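Local coordinates for protein serine-tRNA ligase (Naegleria fowleri, PDB 6BLJ) that probably attaches serine to its cognate tRNA in the cytosol, activating the amino acid with ATP, and is captured here with adenosine monophosphate in its nucleotide pocket, at residues L14-K19 with K141-V146; V37-K42 with L147-N152; K187-I192 with N458-E463; I194-K197 with A202-E205; A290-K295 with I304-M309. All coordinates share one frame; numbering follows the deposited sequence.

Contact 1: L14-K19 with K141-V146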
# COMPACT_ATOMS: atom_id res chain seq x y z
N LEU A 14 -19.66 -10.68 28.98
CA LEU A 14 -18.84 -9.96 29.95
C LEU A 14 -19.27 -8.50 30.07
O LEU A 14 -19.08 -7.88 31.13
CB LEU A 14 -17.36 -10.03 29.53
CG LEU A 14 -16.34 -9.55 30.55
CD1 LEU A 14 -16.41 -10.37 31.84
CD2 LEU A 14 -14.93 -9.60 29.96
N PHE A 15 -19.88 -7.95 29.02
CA PHE A 15 -20.36 -6.57 29.05
C PHE A 15 -21.66 -6.40 29.83
O PHE A 15 -22.03 -5.25 30.13
CB PHE A 15 -20.60 -6.06 27.63
CG PHE A 15 -19.36 -5.93 26.79
CD1 PHE A 15 -18.77 -7.05 26.23
CD2 PHE A 15 -18.82 -4.68 26.51
CE1 PHE A 15 -17.64 -6.94 25.43
CE2 PHE A 15 -17.69 -4.56 25.71
CZ PHE A 15 -17.10 -5.70 25.18
N ARG A 16 -22.37 -7.48 30.16
CA ARG A 16 -23.75 -7.42 30.65
C ARG A 16 -23.79 -7.56 32.16
O ARG A 16 -23.68 -8.66 32.71
CB ARG A 16 -24.62 -8.47 29.98
CG ARG A 16 -24.88 -8.23 28.51
CD ARG A 16 -25.51 -9.45 27.86
NE ARG A 16 -25.84 -9.20 26.47
CZ ARG A 16 -26.00 -10.16 25.56
NH1 ARG A 16 -25.85 -11.44 25.91
NH2 ARG A 16 -26.30 -9.85 24.31
N GLU A 17 -23.93 -6.42 32.83
CA GLU A 17 -23.94 -6.43 34.28
C GLU A 17 -25.12 -7.24 34.81
O GLU A 17 -25.03 -7.86 35.88
CB GLU A 17 -23.94 -4.98 34.77
CG GLU A 17 -23.24 -4.76 36.09
CD GLU A 17 -23.22 -3.28 36.48
OE1 GLU A 17 -23.70 -2.47 35.66
OE2 GLU A 17 -22.64 -2.93 37.53
N TYR A 18 -26.23 -7.30 34.05
CA TYR A 18 -27.42 -8.04 34.48
C TYR A 18 -27.28 -9.55 34.32
O TYR A 18 -28.08 -10.30 34.90
CB TYR A 18 -28.65 -7.60 33.68
CG TYR A 18 -28.75 -8.17 32.26
CD1 TYR A 18 -29.26 -9.45 32.03
CD2 TYR A 18 -28.35 -7.43 31.16
CE1 TYR A 18 -29.34 -9.97 30.75
CE2 TYR A 18 -28.44 -7.94 29.87
CZ TYR A 18 -28.94 -9.21 29.68
OH TYR A 18 -29.03 -9.74 28.41
N LYS A 19 -26.31 -10.02 33.54
CA LYS A 19 -26.19 -11.45 33.26
C LYS A 19 -24.96 -12.05 33.91
O LYS A 19 -24.46 -13.08 33.45
CB LYS A 19 -26.17 -11.69 31.75
N LYS A 141 -25.34 -6.59 14.15
CA LYS A 141 -24.07 -6.39 13.47
C LYS A 141 -23.38 -5.12 13.96
O LYS A 141 -22.15 -5.10 14.10
CB LYS A 141 -24.28 -6.34 11.96
N GLU A 142 -24.15 -4.07 14.23
CA GLU A 142 -23.55 -2.81 14.68
C GLU A 142 -22.86 -3.00 16.03
O GLU A 142 -21.76 -2.47 16.26
CB GLU A 142 -24.62 -1.73 14.77
CG GLU A 142 -24.10 -0.32 14.90
CD GLU A 142 -25.22 0.70 14.87
OE1 GLU A 142 -26.25 0.45 14.20
OE2 GLU A 142 -25.05 1.78 15.48
N ARG A 143 -23.50 -3.75 16.94
CA ARG A 143 -22.88 -4.09 18.22
C ARG A 143 -21.63 -4.94 18.02
O ARG A 143 -20.58 -4.66 18.61
CB ARG A 143 -23.88 -4.83 19.10
CG ARG A 143 -23.34 -5.26 20.45
CD ARG A 143 -24.20 -6.37 21.04
NE ARG A 143 -24.16 -7.59 20.24
CZ ARG A 143 -24.98 -8.62 20.42
NH1 ARG A 143 -25.92 -8.57 21.35
NH2 ARG A 143 -24.86 -9.70 19.65
N ASP A 144 -21.75 -5.99 17.21
CA ASP A 144 -20.63 -6.90 17.01
C ASP A 144 -19.45 -6.20 16.35
O ASP A 144 -18.29 -6.57 16.59
CB ASP A 144 -21.09 -8.11 16.18
CG ASP A 144 -22.01 -9.06 16.95
OD1 ASP A 144 -22.11 -8.94 18.20
OD2 ASP A 144 -22.63 -9.93 16.31
N ASP A 145 -19.71 -5.18 15.52
CA ASP A 145 -18.62 -4.46 14.86
C ASP A 145 -17.82 -3.63 15.86
O ASP A 145 -16.60 -3.47 15.69
CB ASP A 145 -19.17 -3.55 13.76
CG ASP A 145 -19.51 -4.30 12.48
OD1 ASP A 145 -19.25 -5.52 12.40
OD2 ASP A 145 -20.04 -3.65 11.56
N VAL A 146 -18.48 -3.06 16.87
CA VAL A 146 -17.73 -2.36 17.91
C VAL A 146 -16.98 -3.35 18.78
O VAL A 146 -15.83 -3.12 19.16
CB VAL A 146 -18.67 -1.46 18.73
CG1 VAL A 146 -17.88 -0.73 19.80
CG2 VAL A 146 -19.37 -0.47 17.83

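Contact 2: V37-K42 with L147-N152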
# COMPACT_ATOMS: atom_id res chain seq x y z
N VAL A 37 -11.35 3.58 25.85
CA VAL A 37 -12.16 3.02 26.92
C VAL A 37 -13.66 3.14 26.60
O VAL A 37 -14.46 2.32 27.05
CB VAL A 37 -11.82 3.71 28.26
CG1 VAL A 37 -12.66 3.15 29.40
CG2 VAL A 37 -10.34 3.56 28.58
N THR A 38 -14.05 4.16 25.83
CA THR A 38 -15.47 4.39 25.56
C THR A 38 -16.10 3.27 24.74
O THR A 38 -17.33 3.20 24.67
CB THR A 38 -15.70 5.70 24.80
OG1 THR A 38 -15.24 5.55 23.45
CG2 THR A 38 -14.96 6.85 25.46
N LEU A 39 -15.29 2.43 24.08
CA LEU A 39 -15.87 1.32 23.32
C LEU A 39 -16.71 0.41 24.21
O LEU A 39 -17.67 -0.21 23.73
CB LEU A 39 -14.78 0.51 22.63
CG LEU A 39 -13.93 1.24 21.58
CD1 LEU A 39 -12.83 0.32 21.08
CD2 LEU A 39 -14.79 1.75 20.43
N VAL A 40 -16.36 0.31 25.49
CA VAL A 40 -17.10 -0.58 26.38
C VAL A 40 -18.53 -0.08 26.56
O VAL A 40 -19.50 -0.83 26.37
CB VAL A 40 -16.36 -0.71 27.73
CG1 VAL A 40 -17.13 -1.60 28.71
CG2 VAL A 40 -14.94 -1.26 27.50
N ASP A 41 -18.69 1.21 26.87
CA ASP A 41 -20.03 1.76 27.01
C ASP A 41 -20.79 1.76 25.70
O ASP A 41 -22.01 1.57 25.69
CB ASP A 41 -19.97 3.18 27.57
CG ASP A 41 -19.60 3.22 29.03
OD1 ASP A 41 -19.74 2.18 29.71
OD2 ASP A 41 -19.19 4.30 29.51
N LYS A 42 -20.09 1.96 24.57
CA LYS A 42 -20.76 1.90 23.27
C LYS A 42 -21.32 0.51 23.00
O LYS A 42 -22.43 0.38 22.48
CB LYS A 42 -19.79 2.32 22.15
N LEU A 147 -17.62 -4.49 19.09
CA LEU A 147 -16.96 -5.50 19.91
C LEU A 147 -15.67 -5.99 19.26
O LEU A 147 -14.68 -6.27 19.96
CB LEU A 147 -17.92 -6.66 20.16
CG LEU A 147 -17.50 -7.92 20.92
CD1 LEU A 147 -16.58 -7.61 22.08
CD2 LEU A 147 -18.75 -8.62 21.44
N LEU A 148 -15.64 -6.10 17.93
CA LEU A 148 -14.44 -6.58 17.26
C LEU A 148 -13.24 -5.63 17.43
O LEU A 148 -12.11 -6.05 17.18
CB LEU A 148 -14.69 -6.81 15.77
CG LEU A 148 -15.53 -8.03 15.44
CD1 LEU A 148 -15.63 -8.22 13.92
CD2 LEU A 148 -14.99 -9.29 16.12
N GLN A 149 -13.47 -4.38 17.83
CA GLN A 149 -12.40 -3.40 17.96
C GLN A 149 -11.72 -3.43 19.32
O GLN A 149 -10.66 -2.81 19.46
CB GLN A 149 -12.93 -1.99 17.72
CG GLN A 149 -13.62 -1.79 16.40
CD GLN A 149 -14.20 -0.40 16.28
OE1 GLN A 149 -13.56 0.58 16.66
NE2 GLN A 149 -15.45 -0.31 15.82
N ILE A 150 -12.29 -4.10 20.29
CA ILE A 150 -11.74 -4.12 21.64
C ILE A 150 -10.69 -5.21 21.72
O ILE A 150 -10.87 -6.32 21.20
CB ILE A 150 -12.87 -4.33 22.68
CG1 ILE A 150 -13.82 -3.12 22.69
CG2 ILE A 150 -12.29 -4.49 24.07
CD1 ILE A 150 -15.21 -3.39 23.28
N GLY A 151 -9.55 -4.89 22.34
CA GLY A 151 -8.48 -5.87 22.44
C GLY A 151 -8.77 -6.94 23.48
O GLY A 151 -9.60 -6.79 24.38
N ASN A 152 -8.03 -8.04 23.36
CA ASN A 152 -8.14 -9.14 24.31
C ASN A 152 -7.87 -8.65 25.73
O ASN A 152 -7.15 -7.68 25.95
CB ASN A 152 -7.16 -10.26 23.92
CG ASN A 152 -7.57 -11.62 24.47
OD1 ASN A 152 -8.55 -11.74 25.19
ND2 ASN A 152 -6.80 -12.65 24.14

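Contact 3: K187-I192 with N458-E463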
# COMPACT_ATOMS: atom_id res chain seq x y z
N LYS A 187 38.40 -6.12 21.09
CA LYS A 187 37.02 -5.66 21.08
C LYS A 187 36.19 -6.51 20.12
O LYS A 187 36.57 -6.69 18.96
CB LYS A 187 36.96 -4.18 20.68
CG LYS A 187 35.54 -3.63 20.59
CD LYS A 187 35.59 -2.12 20.32
CE LYS A 187 34.19 -1.51 20.21
NZ LYS A 187 34.25 -0.02 20.11
N CYS A 188 35.05 -7.01 20.61
CA CYS A 188 34.17 -7.84 19.79
C CYS A 188 33.69 -7.09 18.55
O CYS A 188 33.30 -5.93 18.63
CB CYS A 188 32.95 -8.29 20.60
SG CYS A 188 33.30 -9.60 21.79
N LEU A 189 33.75 -7.77 17.41
CA LEU A 189 33.20 -7.23 16.17
C LEU A 189 31.69 -7.45 16.10
O LEU A 189 31.14 -8.33 16.75
CB LEU A 189 33.86 -7.89 14.96
CG LEU A 189 35.37 -7.73 14.76
CD1 LEU A 189 35.82 -8.57 13.57
CD2 LEU A 189 35.68 -6.27 14.51
N LYS A 190 31.04 -6.62 15.29
CA LYS A 190 29.63 -6.70 14.95
C LYS A 190 29.38 -7.78 13.90
O LYS A 190 30.26 -8.07 13.07
CB LYS A 190 29.18 -5.34 14.41
CG LYS A 190 27.73 -4.98 14.54
CD LYS A 190 27.51 -3.51 14.14
CE LYS A 190 28.40 -2.56 14.95
NZ LYS A 190 27.89 -2.30 16.33
N HIS A 191 28.16 -8.34 13.89
CA HIS A 191 27.87 -9.48 13.01
C HIS A 191 28.21 -9.20 11.53
O HIS A 191 28.76 -10.06 10.85
CB HIS A 191 26.40 -9.91 13.15
CG HIS A 191 25.41 -8.79 13.02
ND1 HIS A 191 24.96 -8.33 11.80
CD2 HIS A 191 24.79 -8.04 13.96
CE1 HIS A 191 24.10 -7.34 12.00
NE2 HIS A 191 23.98 -7.15 13.30
N ILE A 192 27.89 -8.00 11.02
CA ILE A 192 28.09 -7.76 9.58
C ILE A 192 29.58 -7.83 9.22
O ILE A 192 29.95 -8.41 8.19
CB ILE A 192 27.46 -6.43 9.13
CG1 ILE A 192 27.59 -6.28 7.60
CG2 ILE A 192 28.10 -5.22 9.85
CD1 ILE A 192 26.96 -5.03 7.07
N ASN A 458 28.88 -13.97 19.50
CA ASN A 458 29.24 -14.58 20.77
C ASN A 458 30.35 -15.61 20.65
O ASN A 458 31.05 -15.86 21.63
CB ASN A 458 28.01 -15.21 21.42
CG ASN A 458 27.13 -14.17 22.07
OD1 ASN A 458 27.44 -13.67 23.16
ND2 ASN A 458 26.06 -13.79 21.38
N TYR A 459 30.54 -16.20 19.46
CA TYR A 459 31.53 -17.26 19.25
C TYR A 459 32.73 -16.78 18.43
O TYR A 459 33.54 -17.61 17.99
CB TYR A 459 30.87 -18.47 18.57
CG TYR A 459 30.05 -19.29 19.54
CD1 TYR A 459 30.60 -20.40 20.18
CD2 TYR A 459 28.72 -18.94 19.85
CE1 TYR A 459 29.85 -21.16 21.10
CE2 TYR A 459 27.98 -19.69 20.78
CZ TYR A 459 28.55 -20.80 21.40
OH TYR A 459 27.84 -21.56 22.31
N GLN A 460 32.88 -15.48 18.22
CA GLN A 460 33.99 -14.95 17.45
C GLN A 460 35.31 -15.13 18.20
O GLN A 460 35.34 -15.18 19.43
CB GLN A 460 33.76 -13.47 17.12
CG GLN A 460 33.81 -12.55 18.33
CD GLN A 460 33.54 -11.09 17.98
OE1 GLN A 460 34.36 -10.43 17.33
NE2 GLN A 460 32.37 -10.60 18.38
N THR A 461 36.38 -15.24 17.45
CA THR A 461 37.75 -15.17 17.95
C THR A 461 38.49 -14.19 17.06
O THR A 461 37.93 -13.71 16.07
CB THR A 461 38.43 -16.55 17.91
OG1 THR A 461 38.90 -16.81 16.58
CG2 THR A 461 37.46 -17.65 18.32
N PRO A 462 39.75 -13.86 17.37
CA PRO A 462 40.51 -13.03 16.42
C PRO A 462 40.73 -13.70 15.08
O PRO A 462 41.07 -13.01 14.11
CB PRO A 462 41.85 -12.79 17.14
CG PRO A 462 41.51 -12.94 18.60
CD PRO A 462 40.48 -14.03 18.65
N GLU A 463 40.54 -15.02 14.98
CA GLU A 463 40.86 -15.76 13.76
C GLU A 463 39.63 -16.21 12.97
O GLU A 463 39.78 -16.60 11.81
CB GLU A 463 41.69 -17.00 14.12
CG GLU A 463 43.02 -16.72 14.83
CD GLU A 463 43.85 -15.62 14.18
OE1 GLU A 463 43.94 -15.59 12.93
OE2 GLU A 463 44.41 -14.79 14.92

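Contact 4: I194-K197 with A202-E205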
# COMPACT_ATOMS: atom_id res chain seq x y z
N ILE A 194 31.95 -9.50 10.88
CA ILE A 194 32.35 -10.90 11.02
C ILE A 194 31.96 -11.69 9.78
O ILE A 194 32.78 -12.42 9.20
CB ILE A 194 31.72 -11.50 12.29
CG1 ILE A 194 32.27 -10.80 13.53
CG2 ILE A 194 31.97 -12.99 12.33
CD1 ILE A 194 31.52 -11.14 14.82
N MET A 195 30.70 -11.57 9.35
CA MET A 195 30.23 -12.37 8.22
C MET A 195 30.96 -12.00 6.93
O MET A 195 31.28 -12.88 6.12
CB MET A 195 28.72 -12.20 8.04
CG MET A 195 27.91 -12.79 9.18
SD MET A 195 26.13 -12.71 8.88
CE MET A 195 25.54 -13.60 10.32
N ARG A 196 31.25 -10.72 6.74
CA ARG A 196 32.03 -10.32 5.56
C ARG A 196 33.46 -10.83 5.65
O ARG A 196 34.05 -11.23 4.64
CB ARG A 196 32.01 -8.79 5.40
CG ARG A 196 30.69 -8.23 4.84
CD ARG A 196 30.73 -6.70 4.72
NE ARG A 196 29.51 -6.19 4.11
CZ ARG A 196 29.12 -4.92 4.23
NH1 ARG A 196 29.84 -4.07 4.95
NH2 ARG A 196 28.00 -4.51 3.64
N LYS A 197 34.06 -10.80 6.85
CA LYS A 197 35.42 -11.31 7.01
C LYS A 197 35.48 -12.81 6.78
O LYS A 197 36.54 -13.34 6.42
CB LYS A 197 35.97 -10.93 8.38
CG LYS A 197 36.46 -9.49 8.49
CD LYS A 197 36.74 -9.08 9.94
CE LYS A 197 37.93 -9.84 10.53
NZ LYS A 197 39.17 -9.56 9.76
N ALA A 202 27.06 -11.28 1.06
CA ALA A 202 27.14 -10.36 -0.07
C ALA A 202 25.90 -9.46 -0.07
O ALA A 202 24.91 -9.76 -0.74
CB ALA A 202 27.27 -11.13 -1.38
N THR A 203 25.97 -8.34 0.65
CA THR A 203 24.87 -7.39 0.63
C THR A 203 24.86 -6.54 -0.63
O THR A 203 23.81 -6.02 -1.01
CB THR A 203 24.93 -6.46 1.85
OG1 THR A 203 26.13 -5.68 1.76
CG2 THR A 203 24.95 -7.29 3.17
N GLU A 204 26.03 -6.37 -1.27
CA GLU A 204 26.13 -5.57 -2.49
C GLU A 204 25.38 -6.22 -3.65
O GLU A 204 24.45 -5.63 -4.21
CB GLU A 204 27.61 -5.35 -2.83
CG GLU A 204 28.40 -4.48 -1.83
CD GLU A 204 28.91 -5.23 -0.58
OE1 GLU A 204 28.78 -6.48 -0.48
OE2 GLU A 204 29.45 -4.53 0.31
N GLU A 205 25.76 -7.44 -4.03
CA GLU A 205 24.97 -8.18 -5.02
C GLU A 205 23.55 -8.42 -4.51
O GLU A 205 22.59 -8.39 -5.29
CB GLU A 205 25.64 -9.52 -5.35
CG GLU A 205 26.97 -9.39 -6.11
CD GLU A 205 28.17 -9.25 -5.19
OE1 GLU A 205 27.99 -8.95 -3.99
OE2 GLU A 205 29.30 -9.45 -5.68
O HOH W 1 28.65 -7.88 1.97

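Contact 5: A290-K295 with I304-M309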
# COMPACT_ATOMS: atom_id res chain seq x y z
N ALA A 290 -4.75 -20.56 10.17
CA ALA A 290 -5.83 -20.74 9.19
C ALA A 290 -6.10 -22.22 8.94
O ALA A 290 -7.24 -22.59 8.62
CB ALA A 290 -5.48 -20.02 7.88
N PHE A 291 -5.08 -23.07 9.10
CA PHE A 291 -5.22 -24.52 9.00
C PHE A 291 -6.35 -25.05 9.89
O PHE A 291 -6.96 -26.08 9.57
CB PHE A 291 -3.87 -25.16 9.37
CG PHE A 291 -3.81 -26.68 9.25
CD1 PHE A 291 -3.27 -27.27 8.12
CD2 PHE A 291 -4.22 -27.49 10.30
CE1 PHE A 291 -3.18 -28.67 8.02
CE2 PHE A 291 -4.13 -28.88 10.20
CZ PHE A 291 -3.62 -29.47 9.07
N HIS A 292 -6.65 -24.35 10.98
CA HIS A 292 -7.65 -24.81 11.93
C HIS A 292 -9.03 -24.21 11.71
O HIS A 292 -9.94 -24.47 12.51
CB HIS A 292 -7.17 -24.54 13.36
CG HIS A 292 -5.97 -25.35 13.73
ND1 HIS A 292 -4.68 -24.92 13.50
CD2 HIS A 292 -5.86 -26.61 14.23
CE1 HIS A 292 -3.83 -25.86 13.88
NE2 HIS A 292 -4.52 -26.89 14.33
N LEU A 293 -9.21 -23.45 10.63
CA LEU A 293 -10.49 -22.82 10.34
C LEU A 293 -11.65 -23.80 10.49
O LEU A 293 -11.65 -24.87 9.88
CB LEU A 293 -10.48 -22.25 8.92
CG LEU A 293 -11.79 -21.62 8.44
CD1 LEU A 293 -12.11 -20.35 9.21
CD2 LEU A 293 -11.75 -21.34 6.94
N GLU A 294 -12.62 -23.41 11.31
CA GLU A 294 -13.91 -24.10 11.43
C GLU A 294 -13.76 -25.56 11.88
O GLU A 294 -14.60 -26.40 11.55
CB GLU A 294 -14.69 -24.02 10.12
CG GLU A 294 -15.38 -22.65 9.95
CD GLU A 294 -15.62 -22.27 8.50
OE1 GLU A 294 -15.51 -23.15 7.63
OE2 GLU A 294 -15.89 -21.07 8.24
N LYS A 295 -12.73 -25.87 12.64
CA LYS A 295 -12.59 -27.20 13.21
C LYS A 295 -13.05 -27.21 14.67
O LYS A 295 -13.15 -26.16 15.32
CB LYS A 295 -11.15 -27.69 13.08
CG LYS A 295 -10.77 -28.00 11.64
CD LYS A 295 -9.35 -28.53 11.53
CE LYS A 295 -9.04 -28.97 10.10
NZ LYS A 295 -7.57 -28.94 9.83
N ILE A 304 -2.76 -29.52 20.84
CA ILE A 304 -2.20 -29.75 19.51
C ILE A 304 -0.94 -28.91 19.39
O ILE A 304 -1.00 -27.69 19.49
CB ILE A 304 -3.19 -29.38 18.40
CG1 ILE A 304 -4.49 -30.18 18.55
CG2 ILE A 304 -2.58 -29.61 17.03
CD1 ILE A 304 -5.57 -29.70 17.63
N LYS A 305 0.20 -29.57 19.18
CA LYS A 305 1.49 -28.89 19.17
C LYS A 305 2.12 -29.02 17.79
O LYS A 305 2.25 -30.13 17.26
CB LYS A 305 2.43 -29.48 20.22
CG LYS A 305 1.94 -29.41 21.69
CD LYS A 305 2.97 -30.07 22.61
CE LYS A 305 2.54 -30.06 24.07
NZ LYS A 305 3.59 -30.66 24.94
N TYR A 306 2.50 -27.89 17.20
CA TYR A 306 3.10 -27.85 15.87
C TYR A 306 4.46 -27.18 15.92
O TYR A 306 4.67 -26.21 16.68
CB TYR A 306 2.22 -27.11 14.86
CG TYR A 306 1.07 -27.95 14.34
CD1 TYR A 306 1.31 -29.04 13.51
CD2 TYR A 306 -0.25 -27.63 14.64
CE1 TYR A 306 0.26 -29.82 13.02
CE2 TYR A 306 -1.30 -28.39 14.14
CZ TYR A 306 -1.04 -29.48 13.33
OH TYR A 306 -2.06 -30.25 12.84
N CYS A 307 5.39 -27.71 15.14
CA CYS A 307 6.72 -27.13 14.91
C CYS A 307 6.68 -26.57 13.49
O CYS A 307 6.94 -27.29 12.53
CB CYS A 307 7.83 -28.21 15.07
SG CYS A 307 9.43 -27.66 14.45
N GLY A 308 6.33 -25.29 13.37
CA GLY A 308 6.14 -24.70 12.05
C GLY A 308 7.45 -24.28 11.42
O GLY A 308 8.35 -23.78 12.09
N MET A 309 7.53 -24.44 10.11
CA MET A 309 8.74 -24.14 9.36
C MET A 309 8.37 -23.37 8.11
O MET A 309 7.52 -23.83 7.34
CB MET A 309 9.44 -25.46 8.99
CG MET A 309 10.61 -25.35 8.05
SD MET A 309 11.07 -27.02 7.53
CE MET A 309 12.55 -26.60 6.58
O HOH W 2 -4.57 -29.79 13.67

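Contact 1: L14-K19 with K141-V146
R16 and R143 meet through their guanidinium groups, the two side chains crossing at about a right angle. R16 NH2 and R143 NH1 lie 3.2 Å apart, and since both are donors no hydrogen bond can join them. The planes of the two groups are turned 63° against each other; R143 NH1 sits at the edge of the R16 guanidinium, near its plane, whereas R16 NH2 meets the R143 group obliquely. Such closeness of two positive groups is explained by a shared anion: D47, on helix 38-76, forms salt bridges through OD1 with both R16 NH2 and R143 NH1. The loop 14-19, in the N-terminal tRNA-binding-arm domain of the seryl-tRNA synthetase family, is thereby tied to helix 114-147, the returning helix of the long antiparallel coiled-coil arm, close to where that helix ends. R16 spans the distance with a chain extended from CG to NE. R143 instead leaves its helix with CG anti to the backbone N (chi1 179°) and then bends at chi3, which turns NE and NH2 back to D144 of its own helix. Both nitrogens grip the same oxygen side-on, R143 NE to D144 OD1 at 3.2 Å and R143 NH2 to D144 OD1 also at 3.2 Å, approaching from one face of the carboxylate. W50 adds a cation-pi contact to R143.

Contact 2: V37-K42 with L147-N152
L39 and I150 run antiparallel past one another, and their aliphatic carbons supply most of the apolar contact. L39 CB lies 3.8 Å from I150 CG1, and L39 CD1 is 3.9 Å from that same I150 CG1, so the leucine straddles one methylene with its root and one branch. I150 CD1 continues along L39, 4.0 Å from L39 CB. Q149 meets L39 at about a right angle: its CB is 4.1 Å from L39 CD1, while Q149 OE1 approaches L39 CD2 at 4.1 Å, a van der Waals distance.

The next shell sets these positions. A type I beta turn from L147 to I150, closed by I150 N to L147 O at 3.2 Å, ends helix 114-147 and presents Q149 and I150 to the start of helix 38-76. With CG1 anti to its carbonyl carbon (chi1 -66°), I150 directs its longer branch at L39. F15 and L10 also pack on I150, and Q30 of helix 23-32 touches it, while I26 reaches V40. The contact thus closes the base of the coiled-coil arm, where its outgoing helix begins and its returning helix ends. No hydrogen bond or salt bridge links the two segments, which implies that their association probably rests mainly on dispersion and the burial of aliphatic surface.

Contact 3: K187-I192 with N458-E463
Q460 reaches across to L189 and binds its backbone with both ends of one side-chain amide, a pair of hydrogen bonds between the loop 458-463 and the segment leading into helix 191-197. Residue 460 follows helix 448-458 of the class II synthetase core, and the centre of the contact is about 38 Å from the centre of the chain. L189 N donates to Q460 OE1 at 2.7 Å with an N-H...O angle of 161°, meeting a lone pair of Q460 OE1 in the carbonyl plane. In return Q460 NE2 donates to L189 O at 3.1 Å, on a lone pair of that oxygen; this bond is more bent, at 146°, and its acceptor is tilted from the plane of the glutamine amide. The second hydrogen of Q460 NE2 can serve E457 O, the other acceptor of this nitrogen, so the amide also ties back to the helix it follows.

The side chain gets there by placing CG between its backbone N and carbonyl carbon (chi1 68°) and then running extended. Beside the amide, C188 CB touches Q460 NE2 at 3.3 Å, and I194 packs against both L189 and Q460. H191 N at the helix start is met by E457 OE2, and R177 NH1 binds the carbonyl oxygens of N458 and Q460. Farther along, the loop makes an ST turn, in which E463 N donates to T461 OG1 at 2.9 Å.

Contact 4: I194-K197 with A202-E205
The last turn of helix 191-197 and A202 with the first residues of helix 203-210 are joined by a four-residue connection; their nearest alpha carbons, R196 CA and A202 CA, are 7.5 Å apart. A202 holds the N-cap position of the second helix, so T203 N belongs to the helix's first turn. The link is made by R196, whose chain runs extended from CG to NE and crosses T203 at about a right angle. R196 NH2 donates to T203 OG1 at 2.9 Å with an N-H...O angle of 155°, and the hydroxyl lies within 5° of the guanidinium plane, at its edge. E204 instead bends at chi2 (82°) and brings OE2 over one face of the guanidinium, 3.6 Å from R196 NH2, a long salt bridge in which no N-H is directed at the oxygen.

One water joins the three residues: it accepts from R196 NE at 2.9 Å and from T203 N at 3.0 Å, and donates to E204 OE1 at 2.8 Å. Farther out, E205 binds K295 of the second subunit, which places this helix start at a subunit interface, and T38 of the third subunit packs on R196. The chemistry implies that directional bonds to the hydroxyl and the water probably set the guanidinium's orientation, while E204 OE2 adds charge attraction and E204 OE1 holds the bridging water.

Contact 5: A290-K295 with I304-M309
F291 and H292 reach Y306 by different first torsions: F291 has CG anti to its backbone N (chi1 -177°), H292 has CG anti to its carbonyl carbon (chi1 -67°), which brings the H292 rim to the Y306 rim and F291 CE2 to Y306 OH. The three belong to the class II synthetase core, where two overlapping beta turns, type I from A290 to L293 and type II from H292 to K295, lead out of helix 285-290 and strand 304-313 forms part of the central mixed sheet. H292 and Y306 meet by their edges, without stacking; their centroids are 5.7 Å apart and the planes make 59°. Y306 CE2 lies 3.6 Å from both H292 NE2 and H292 CE1. F291 supports the imidazole from one face, F291 CD2 being 3.9 Å above the H292 ring plane and over its centre, and F291 CE2 touches Y306 OH at 3.6 Å.

H292 ND1 is hydrogen-bonded to I288 O in the preceding helix, the stronger partner of this imidazole; the bond from NE2 to water is weak. F291 also meets the second subunit, edge-to-face with F216 of that chain, so F291 lies at the interface with the second subunit. The water completes the arrangement: H292 NE2 donates to it at 3.0 Å, and it lies 2.7 Å from Y306 OH, in the plane of the tyrosine ring.

Overall arrangement
Contacts 1 and 2 form one unit at the base of the coiled-coil arm: their centres are 9 Å apart, their segments alternate along the chain, and F15 CZ touches I150 CD1 at 3.5 Å. At the other side of the chain's centre, contacts 3 and 4 share helix 191-197, with centres 14 Å apart and L189 O 3.4 Å from I194 CD1; contact 4 is nested within the loop closed by contact 3. Contact 5 lies apart from both groups, its centre 28 Å from that of contact 2 and 37 Å from that of contact 4. Both contacts 4 and 5 meet the second subunit, through the E205-K295 salt bridge between chains. The T203 side chain is about 13 Å from bound AMP.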